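PDB 5ISU: Lmo0135 protein from Listeria monocytogenes EGD-e, which probably serves as the extracellular solute-binding component of an ABC transporter, consistent with a role in peptide uptake. Local coordinates for residues A278-A292 / S355-V369. Sequence-based numbering, arbitrary orientation.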
loop_
_atom_site.group_PDB
_atom_site.type_symbol
_atom_site.label_atom_id
_atom_site.label_comp_id
_atom_site.label_asym_id
_atom_site.label_seq_id
_atom_site.Cartn_x
_atom_site.Cartn_y
_atom_site.Cartn_z
ATOM N N ALA A 278 -14.093 19.488 -17.326
ATOM C CA ALA A 278 -14.549 18.982 -18.625
ATOM C C ALA A 278 -13.995 17.572 -18.878
ATOM O O ALA A 278 -14.715 16.696 -19.353
ATOM C CB ALA A 278 -14.133 19.917 -19.744
ATOM N N LEU A 279 -12.730 17.358 -18.512
ATOM C CA LEU A 279 -12.043 16.078 -18.709
ATOM C C LEU A 279 -12.467 15.016 -17.693
ATOM O O LEU A 279 -12.008 13.868 -17.761
ATOM C CB LEU A 279 -10.523 16.272 -18.670
ATOM C CG LEU A 279 -9.918 17.229 -19.704
ATOM C CD1 LEU A 279 -8.435 17.451 -19.438
ATOM C CD2 LEU A 279 -10.144 16.751 -21.136
ATOM N N SER A 280 -13.310 15.413 -16.741
ATOM C CA SER A 280 -13.870 14.494 -15.761
ATOM C C SER A 280 -15.279 14.112 -16.240
ATOM O O SER A 280 -15.640 12.917 -16.316
ATOM C CB SER A 280 -13.921 15.141 -14.368
ATOM O OG SER A 280 -12.635 15.561 -13.965
ATOM N N TYR A 281 -16.070 15.125 -16.552
ATOM C CA TYR A 281 -17.429 14.921 -17.070
ATOM C C TYR A 281 -17.501 14.110 -18.361
ATOM O O TYR A 281 -18.555 13.587 -18.694
ATOM C CB TYR A 281 -18.127 16.261 -17.331
ATOM C CG TYR A 281 -18.724 16.929 -16.118
ATOM C CD1 TYR A 281 -19.815 16.358 -15.462
ATOM C CD2 TYR A 281 -18.283 18.183 -15.692
ATOM C CE1 TYR A 281 -20.399 16.981 -14.368
ATOM C CE2 TYR A 281 -18.877 18.821 -14.610
ATOM C CZ TYR A 281 -19.932 18.214 -13.954
ATOM O OH TYR A 281 -20.509 18.837 -12.880
ATOM N N ALA A 282 -16.411 14.039 -19.115
ATOM C CA ALA A 282 -16.413 13.256 -20.348
ATOM C C ALA A 282 -16.308 11.745 -20.091
ATOM O O ALA A 282 -16.521 10.950 -21.007
ATOM C CB ALA A 282 -15.266 13.702 -21.251
ATOM N N LEU A 283 -16.015 11.361 -18.848
ATOM C CA LEU A 283 -15.757 9.968 -18.508
ATOM C C LEU A 283 -16.846 9.286 -17.693
ATOM O O LEU A 283 -17.638 9.947 -17.025
ATOM C CB LEU A 283 -14.446 9.901 -17.718
ATOM C CG LEU A 283 -13.227 10.600 -18.333
ATOM C CD1 LEU A 283 -12.049 10.580 -17.374
ATOM C CD2 LEU A 283 -12.838 9.966 -19.659
ATOM N N ASP A 284 -16.858 7.950 -17.767
ATOM C CA ASP A 284 -17.791 7.092 -17.002
ATOM C C ASP A 284 -17.035 5.922 -16.395
ATOM O O ASP A 284 -16.521 5.053 -17.105
ATOM C CB ASP A 284 -18.942 6.563 -17.847
ATOM C CG ASP A 284 -19.812 5.567 -17.081
ATOM O OD1 ASP A 284 -19.378 4.415 -16.855
ATOM O OD2 ASP A 284 -20.936 5.937 -16.697
ATOM N N ARG A 285 -17.030 5.879 -15.076
ATOM C CA ARG A 285 -16.297 4.866 -14.340
ATOM C C ARG A 285 -16.608 3.402 -14.639
ATOM O O ARG A 285 -15.675 2.625 -14.765
ATOM C CB ARG A 285 -16.429 5.134 -12.842
ATOM C CG ARG A 285 -15.646 6.365 -12.429
ATOM C CD ARG A 285 -15.817 6.706 -10.977
ATOM N NE ARG A 285 -14.969 7.850 -10.629
ATOM C CZ ARG A 285 -15.328 9.139 -10.728
ATOM N NH1 ARG A 285 -14.470 10.097 -10.385
ATOM N NH2 ARG A 285 -16.531 9.490 -11.165
ATOM N N GLU A 286 -17.887 3.018 -14.731
ATOM C CA GLU A 286 -18.227 1.605 -15.030
ATOM C C GLU A 286 -17.661 1.181 -16.377
ATOM O O GLU A 286 -17.239 0.046 -16.533
ATOM C CB GLU A 286 -19.729 1.328 -14.965
ATOM C CG GLU A 286 -20.284 1.471 -13.557
ATOM C CD GLU A 286 -21.659 0.828 -13.343
ATOM O OE1 GLU A 286 -22.193 1.018 -12.232
ATOM O OE2 GLU A 286 -22.196 0.127 -14.250
ATOM N N GLU A 287 -17.637 2.106 -17.327
ATOM C CA GLU A 287 -17.060 1.841 -18.647
ATOM C C GLU A 287 -15.540 1.680 -18.571
ATOM O O GLU A 287 -14.984 0.781 -19.215
ATOM C CB GLU A 287 -17.421 2.949 -19.646
ATOM C CG GLU A 287 -18.899 2.964 -20.044
ATOM C CD GLU A 287 -19.234 3.982 -21.136
ATOM O OE1 GLU A 287 -18.446 4.942 -21.393
ATOM O OE2 GLU A 287 -20.306 3.824 -21.735
ATOM N N ILE A 288 -14.864 2.542 -17.799
ATOM C CA ILE A 288 -13.405 2.423 -17.650
ATOM C C ILE A 288 -13.044 1.076 -17.035
ATOM O O ILE A 288 -12.150 0.385 -17.517
ATOM C CB ILE A 288 -12.804 3.533 -16.778
ATOM C CG1 ILE A 288 -12.994 4.895 -17.446
ATOM C CG2 ILE A 288 -11.311 3.284 -16.566
ATOM C CD1 ILE A 288 -12.609 6.075 -16.577
ATOM N N ILE A 289 -13.731 0.725 -15.955
ATOM C CA ILE A 289 -13.514 -0.552 -15.268
ATOM C C ILE A 289 -13.749 -1.694 -16.245
ATOM O O ILE A 289 -12.929 -2.605 -16.353
ATOM C CB ILE A 289 -14.435 -0.677 -14.045
ATOM C CG1 ILE A 289 -13.951 0.272 -12.936
ATOM C CG2 ILE A 289 -14.465 -2.099 -13.519
ATOM C CD1 ILE A 289 -14.916 0.438 -11.786
ATOM N N ASP A 290 -14.857 -1.608 -16.971
ATOM C CA ASP A 290 -15.215 -2.606 -17.968
ATOM C C ASP A 290 -14.103 -2.778 -19.019
ATOM O O ASP A 290 -13.805 -3.900 -19.426
ATOM C CB ASP A 290 -16.524 -2.200 -18.669
ATOM C CG ASP A 290 -17.208 -3.355 -19.345
ATOM O OD1 ASP A 290 -17.314 -4.418 -18.704
ATOM O OD2 ASP A 290 -17.706 -3.184 -20.479
ATOM N N ALA A 291 -13.483 -1.674 -19.436
ATOM C CA ALA A 291 -12.438 -1.730 -20.458
ATOM C C ALA A 291 -11.062 -2.099 -19.903
ATOM O O ALA A 291 -10.301 -2.803 -20.569
ATOM C CB ALA A 291 -12.366 -0.412 -21.227
ATOM N N ALA A 292 -10.746 -1.631 -18.694
ATOM C CA ALA A 292 -9.439 -1.892 -18.076
ATOM C C ALA A 292 -9.275 -3.346 -17.648
ATOM O O ALA A 292 -8.400 -4.066 -18.138
ATOM C CB ALA A 292 -9.229 -0.970 -16.891
ATOM N N SER A 355 -5.711 0.363 -22.004
ATOM C CA SER A 355 -7.156 0.402 -22.214
ATOM C C SER A 355 -7.772 1.669 -21.624
ATOM O O SER A 355 -8.701 2.248 -22.192
ATOM C CB SER A 355 -7.808 -0.825 -21.585
ATOM O OG SER A 355 -7.341 -2.009 -22.207
ATOM N N ILE A 356 -7.269 2.084 -20.467
ATOM C CA ILE A 356 -7.742 3.308 -19.812
ATOM C C ILE A 356 -7.383 4.488 -20.701
ATOM O O ILE A 356 -8.217 5.361 -20.951
ATOM C CB ILE A 356 -7.120 3.484 -18.401
ATOM C CG1 ILE A 356 -7.683 2.424 -17.451
ATOM C CG2 ILE A 356 -7.402 4.879 -17.843
ATOM C CD1 ILE A 356 -6.972 2.331 -16.116
ATOM N N ALA A 357 -6.155 4.481 -21.209
ATOM C CA ALA A 357 -5.672 5.547 -22.089
ATOM C C ALA A 357 -6.534 5.686 -23.337
ATOM O O ALA A 357 -6.977 6.780 -23.663
ATOM C CB ALA A 357 -4.221 5.305 -22.475
ATOM N N LEU A 358 -6.801 4.580 -24.016
ATOM C CA LEU A 358 -7.626 4.624 -25.233
ATOM C C LEU A 358 -9.020 5.122 -24.933
ATOM O O LEU A 358 -9.606 5.843 -25.739
ATOM C CB LEU A 358 -7.687 3.258 -25.918
ATOM C CG LEU A 358 -6.410 2.831 -26.647
ATOM C CD1 LEU A 358 -6.436 1.345 -26.987
ATOM C CD2 LEU A 358 -6.203 3.679 -27.902
ATOM N N TYR A 359 -9.551 4.742 -23.772
ATOM C CA TYR A 359 -10.870 5.205 -23.385
ATOM C C TYR A 359 -10.859 6.738 -23.221
ATOM O O TYR A 359 -11.758 7.421 -23.691
ATOM C CB TYR A 359 -11.351 4.495 -22.122
ATOM C CG TYR A 359 -12.703 4.968 -21.693
ATOM C CD1 TYR A 359 -13.866 4.388 -22.196
ATOM C CD2 TYR A 359 -12.827 6.011 -20.804
ATOM C CE1 TYR A 359 -15.112 4.847 -21.804
ATOM C CE2 TYR A 359 -14.063 6.468 -20.408
ATOM C CZ TYR A 359 -15.190 5.886 -20.903
ATOM O OH TYR A 359 -16.385 6.389 -20.489
ATOM N N LEU A 360 -9.836 7.280 -22.570
ATOM C CA LEU A 360 -9.731 8.742 -22.416
ATOM C C LEU A 360 -9.619 9.421 -23.791
ATOM O O LEU A 360 -10.295 10.412 -24.073
ATOM C CB LEU A 360 -8.526 9.129 -21.553
ATOM C CG LEU A 360 -8.395 8.547 -20.144
ATOM C CD1 LEU A 360 -7.174 9.145 -19.449
ATOM C CD2 LEU A 360 -9.627 8.795 -19.312
ATOM N N GLN A 361 -8.777 8.862 -24.648
ATOM C CA GLN A 361 -8.584 9.384 -26.012
ATOM C C GLN A 361 -9.911 9.424 -26.755
ATOM O O GLN A 361 -10.279 10.445 -27.351
ATOM C CB GLN A 361 -7.608 8.503 -26.785
ATOM C CG GLN A 361 -7.239 9.032 -28.160
ATOM C CD GLN A 361 -6.373 8.064 -28.929
ATOM O OE1 GLN A 361 -6.600 6.853 -28.915
ATOM N NE2 GLN A 361 -5.389 8.595 -29.636
ATOM N N GLN A 362 -10.609 8.296 -26.710
ATOM C CA GLN A 362 -11.922 8.132 -27.320
ATOM C C GLN A 362 -12.901 9.170 -26.769
ATOM O O GLN A 362 -13.557 9.875 -27.540
ATOM C CB GLN A 362 -12.444 6.726 -26.997
ATOM C CG GLN A 362 -13.767 6.326 -27.643
ATOM C CD GLN A 362 -14.413 5.140 -26.932
ATOM O OE1 GLN A 362 -14.715 5.204 -25.733
ATOM N NE2 GLN A 362 -14.655 4.071 -27.667
ATOM N N GLN A 363 -12.971 9.285 -25.433
ATOM C CA GLN A 363 -13.923 10.197 -24.791
ATOM C C GLN A 363 -13.582 11.642 -24.984
ATOM O O GLN A 363 -14.480 12.469 -25.090
ATOM C CB GLN A 363 -14.095 9.891 -23.294
ATOM C CG GLN A 363 -14.745 8.532 -23.025
ATOM C CD GLN A 363 -16.086 8.351 -23.735
ATOM O OE1 GLN A 363 -16.275 7.392 -24.483
ATOM N NE2 GLN A 363 -16.995 9.300 -23.547
ATOM N N TYR A 364 -12.295 11.964 -25.003
ATOM C CA TYR A 364 -11.894 13.348 -25.225
ATOM C C TYR A 364 -12.123 13.746 -26.679
ATOM O O TYR A 364 -12.521 14.881 -26.942
ATOM C CB TYR A 364 -10.473 13.645 -24.725
ATOM C CG TYR A 364 -10.283 13.418 -23.223
ATOM C CD1 TYR A 364 -11.343 13.571 -22.315
ATOM C CD2 TYR A 364 -9.028 13.151 -22.700
ATOM C CE1 TYR A 364 -11.161 13.381 -20.953
ATOM C CE2 TYR A 364 -8.839 12.979 -21.330
ATOM C CZ TYR A 364 -9.906 13.093 -20.467
ATOM O OH TYR A 364 -9.715 12.924 -19.117
ATOM N N LYS A 365 -11.911 12.823 -27.617
ATOM C CA LYS A 365 -12.222 13.116 -29.017
ATOM C C LYS A 365 -13.648 13.638 -29.148
ATOM O O LYS A 365 -13.878 14.653 -29.808
ATOM C CB LYS A 365 -12.078 11.891 -29.927
ATOM C CG LYS A 365 -10.678 11.624 -30.452
ATOM C CD LYS A 365 -10.703 10.565 -31.554
ATOM C CE LYS A 365 -9.312 10.328 -32.132
ATOM N NZ LYS A 365 -9.314 9.325 -33.235
ATOM N N GLU A 366 -14.586 12.963 -28.483
ATOM C CA GLU A 366 -16.004 13.319 -28.556
ATOM C C GLU A 366 -16.350 14.706 -27.975
ATOM O O GLU A 366 -17.401 15.262 -28.304
ATOM C CB GLU A 366 -16.869 12.226 -27.920
ATOM C CG GLU A 366 -18.345 12.335 -28.295
ATOM C CD GLU A 366 -19.188 11.188 -27.778
ATOM O OE1 GLU A 366 -20.392 11.139 -28.121
ATOM O OE2 GLU A 366 -18.660 10.335 -27.035
ATOM N N ILE A 367 -15.487 15.265 -27.122
ATOM C CA ILE A 367 -15.727 16.630 -26.596
ATOM C C ILE A 367 -14.821 17.670 -27.283
ATOM O O ILE A 367 -14.623 18.763 -26.760
ATOM C CB ILE A 367 -15.618 16.742 -25.040
ATOM C CG1 ILE A 367 -14.190 16.492 -24.530
ATOM C CG2 ILE A 367 -16.603 15.796 -24.378
ATOM C CD1 ILE A 367 -13.966 16.945 -23.096
ATOM N N GLY A 368 -14.280 17.319 -28.450
ATOM C CA GLY A 368 -13.429 18.219 -29.230
ATOM C C GLY A 368 -11.992 18.378 -28.759
ATOM O O GLY A 368 -11.314 19.324 -29.180
ATOM N N VAL A 369 -11.517 17.463 -27.908
ATOM C CA VAL A 369 -10.136 17.518 -27.378
ATOM C C VAL A 369 -9.312 16.357 -27.940
ATOM O O VAL A 369 -9.742 15.214 -27.865
ATOM C CB VAL A 369 -10.119 17.456 -25.824
ATOM C CG1 VAL A 369 -8.686 17.419 -25.286
ATOM C CG2 VAL A 369 -10.893 18.625 -25.230
#
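Y359 OH donates a hydrogen bond to E287 OE1 at 2.7 Å, meeting the oxygen on its anti lone pair, with the carboxylate turned 82° from the ring plane. The same hydroxyl takes a weak bond from D284 N at 3.2 Å. With chi1 at 179°, the ring of Y359 swings away from its own backbone N and across to the start of helix 285-292. D284 in turn N-caps that helix, its OD1 accepting from E287 N, a capping bond that ties it to the first turn. Farther along helix 351-365, Y364 OH donates to L279 O at 2.8 Å, in the carbonyl plane and on a lone pair. Between the two tyrosines, Q363 bends at chi2 and brings NE2 to 3.1 Å from A282 O, nearly in line with that carbonyl; Q322 adds a weak bond to the same oxygen.

Apolar groups fill in around these bonds. L279 CD2 sits over the centre of the Y364 ring, 3.5 Å from its centroid, a CH-pi contact on the face, while A282 CB lies at the ring's edge and also meets I367 CD1. L283 sends both methyls onto L360 CD2, tightly for CD2 at 3.4 Å. I288 puts CG1 against Y359 CE2 and CG2 against I356, which A292 CB also touches. Helix 351-365 closes in a Schellman motif with G368 at C-prime, and I367 CD1 and V369 CG1 approach L279 CD2 more loosely. Strand 462-475 of the mixed sheet packs against L283 and I288.

The contact thus joins helix 351-365 to helices 273-281 and 285-292 of the family 5 solute-binding fold. Its three side-chain donors, Y359, Q363 and Y364, probably hold the 273-281 to 285-292 connection over an apolar layer of L279, L283, I288, I356 and L360.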